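Local coordinates for protein cytosine-specific methyltransferase (Escherichia coli O157:H7 EDL933, PDB 3G7U) that probably transfers a methyl group from S-adenosyl-L-methionine to carbon 5 of cytosine in DNA, as a class I cytosine-5 methyltransferase, at residues P80-F84 and G122-Y128. Residues are numbered along the deposited sequence.
Sequences PCQGF and GIMQEKY
Two irregular loops, 80-84 (following strand 74-77) and 122-128 (following strand 114-119), meet where the neighbouring parallel strands of the Rossmann-like sheet end. The backbones come closest at G83 and G122 (CA to CA 4.2 Å), and 377 Å² is buried. Y128, C81 and F84 have the largest shares, together just under half. Y128 (chi1 m) points its ring across the gap and donates a short hydrogen bond from OH to G83 O (2.5 Å). C81, extended at phi/psi -151/144 with chi1 t, sets SG over a face of that ring, 4.2 Å from its centroid and 20° off the normal, a sulfur-aromatic contact; SG also lies 3.7 Å from I123 CD1. F84 is directed away, yet its m rotamer swings the ring back over G122, whose CA sits 3.8 Å from the centroid and 16° off the normal, a CH-pi contact. G83 has a positive phi (65/-135), easiest for glycine; at G122 (127/-34) a CB would jam against the preceding carbonyl O and lie only 3.3 Å from G83 CA. G122 opens a type I beta turn to Q125, whose NE2 donates a hydrogen bond to G122 O (3.0 Å) and a weak one to G83 O (3.1 Å). One water links G83 O (3.0 Å) to K127 NZ (2.6 Å). PCQGF matches the Pro-Cys motif of C5-methyltransferases, and C81 is the predicted catalytic nucleophile. Its thiol meets carbon and ring face without a hydrogen bond to 122-128, while G83 O takes the polar bonds, consistent with a loop held by its backbone.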
loop_
_atom_site.group_PDB
_atom_site.type_symbol
_atom_site.label_atom_id
_atom_site.label_comp_id
_atom_site.label_asym_id
_atom_site.label_seq_id
_atom_site.Cartn_x
_atom_site.Cartn_y
_atom_site.Cartn_z
ATOM N N PRO A 80 9.984 7.307 7.142
ATOM C CA PRO A 80 9.838 6.655 8.438
ATOM C C PRO A 80 9.831 7.697 9.532
ATOM O O PRO A 80 10.258 8.825 9.343
ATOM C CB PRO A 80 11.104 5.798 8.556
ATOM C CG PRO A 80 11.737 5.804 7.195
ATOM C CD PRO A 80 11.324 7.094 6.582
ATOM N N CYS A 81 9.327 7.315 10.682
ATOM C CA CYS A 81 9.263 8.210 11.791
ATOM C C CYS A 81 9.361 7.314 12.999
ATOM O O CYS A 81 8.839 6.206 12.963
ATOM C CB CYS A 81 7.913 8.928 11.752
ATOM S SG CYS A 81 7.591 10.013 13.122
ATOM N N GLN A 82 10.034 7.785 14.053
ATOM C CA GLN A 82 10.076 7.094 15.356
ATOM C C GLN A 82 8.653 6.784 15.885
ATOM O O GLN A 82 8.403 5.683 16.381
ATOM C CB GLN A 82 10.886 7.917 16.363
ATOM C CG GLN A 82 11.002 7.301 17.764
ATOM C CD GLN A 82 11.634 8.242 18.795
ATOM O OE1 GLN A 82 12.284 9.242 18.454
ATOM N NE2 GLN A 82 11.445 7.914 20.070
ATOM N N GLY A 83 7.731 7.744 15.747
ATOM C CA GLY A 83 6.309 7.506 16.009
ATOM C C GLY A 83 6.013 7.179 17.464
ATOM O O GLY A 83 6.546 7.819 18.371
ATOM N N PHE A 84 5.180 6.162 17.681
ATOM C CA PHE A 84 4.837 5.702 19.038
ATOM C C PHE A 84 5.902 4.798 19.693
ATOM O O PHE A 84 5.717 4.357 20.825
ATOM C CB PHE A 84 3.474 4.981 19.047
ATOM C CG PHE A 84 2.282 5.884 18.806
ATOM C CD1 PHE A 84 2.035 6.984 19.624
ATOM C CD2 PHE A 84 1.373 5.593 17.786
ATOM C CE1 PHE A 84 0.924 7.807 19.410
ATOM C CE2 PHE A 84 0.254 6.410 17.567
ATOM C CZ PHE A 84 0.033 7.522 18.385
ATOM N N GLY A 122 1.040 8.736 14.871
ATOM C CA GLY A 122 2.284 8.773 15.611
ATOM C C GLY A 122 3.063 9.995 15.174
ATOM O O GLY A 122 3.771 10.616 15.969
ATOM N N ILE A 123 2.912 10.335 13.894
ATOM C CA ILE A 123 3.642 11.454 13.257
ATOM C C ILE A 123 3.304 12.825 13.887
ATOM O O ILE A 123 4.185 13.677 14.055
ATOM C CB ILE A 123 3.423 11.411 11.686
ATOM C CG1 ILE A 123 4.220 12.492 10.934
ATOM C CG2 ILE A 123 1.950 11.498 11.314
ATOM C CD1 ILE A 123 5.669 12.525 11.224
ATOM N N MET A 124 2.052 13.019 14.318
ATOM C CA MET A 124 1.639 14.353 14.760
ATOM C C MET A 124 2.014 14.708 16.186
ATOM O O MET A 124 1.666 15.800 16.643
ATOM C CB MET A 124 0.147 14.603 14.511
ATOM C CG MET A 124 -0.242 14.454 13.061
ATOM S SD MET A 124 0.730 15.563 12.000
ATOM C CE MET A 124 -0.652 16.212 11.182
ATOM N N GLN A 125 2.750 13.829 16.876
ATOM C CA GLN A 125 3.144 14.102 18.265
ATOM C C GLN A 125 4.032 15.330 18.487
ATOM O O GLN A 125 4.869 15.683 17.648
ATOM C CB GLN A 125 3.785 12.888 18.903
ATOM C CG GLN A 125 2.870 11.703 19.064
ATOM C CD GLN A 125 3.620 10.517 19.646
ATOM O OE1 GLN A 125 3.890 10.464 20.856
ATOM N NE2 GLN A 125 3.985 9.574 18.789
ATOM N N GLU A 126 3.843 15.956 19.648
ATOM C CA GLU A 126 4.555 17.174 20.020
ATOM C C GLU A 126 6.065 17.026 19.942
ATOM O O GLU A 126 6.761 17.950 19.514
ATOM C CB GLU A 126 4.149 17.653 21.423
ATOM C CG GLU A 126 2.947 18.594 21.440
ATOM C CD GLU A 126 3.004 19.663 20.342
ATOM O OE1 GLU A 126 3.999 20.438 20.274
ATOM O OE2 GLU A 126 2.040 19.724 19.539
ATOM N N LYS A 127 6.561 15.853 20.329
ATOM C CA LYS A 127 7.990 15.575 20.331
ATOM C C LYS A 127 8.621 15.525 18.934
ATOM O O LYS A 127 9.854 15.529 18.816
ATOM C CB LYS A 127 8.268 14.268 21.055
ATOM C CG LYS A 127 7.669 13.072 20.386
ATOM C CD LYS A 127 8.397 11.861 20.880
ATOM C CE LYS A 127 7.469 10.698 20.992
ATOM N NZ LYS A 127 7.912 9.845 22.135
ATOM N N TYR A 128 7.786 15.473 17.889
ATOM C CA TYR A 128 8.269 15.507 16.506
ATOM C C TYR A 128 8.002 16.829 15.815
ATOM O O TYR A 128 8.365 16.997 14.645
ATOM C CB TYR A 128 7.653 14.386 15.675
ATOM C CG TYR A 128 7.890 13.048 16.278
ATOM C CD1 TYR A 128 9.158 12.690 16.748
ATOM C CD2 TYR A 128 6.852 12.142 16.411
ATOM C CE1 TYR A 128 9.378 11.456 17.329
ATOM C CE2 TYR A 128 7.058 10.912 16.980
ATOM C CZ TYR A 128 8.322 10.573 17.441
ATOM O OH TYR A 128 8.514 9.348 18.028
HETATM O O HOH W 1 7.724 7.452 21.092
#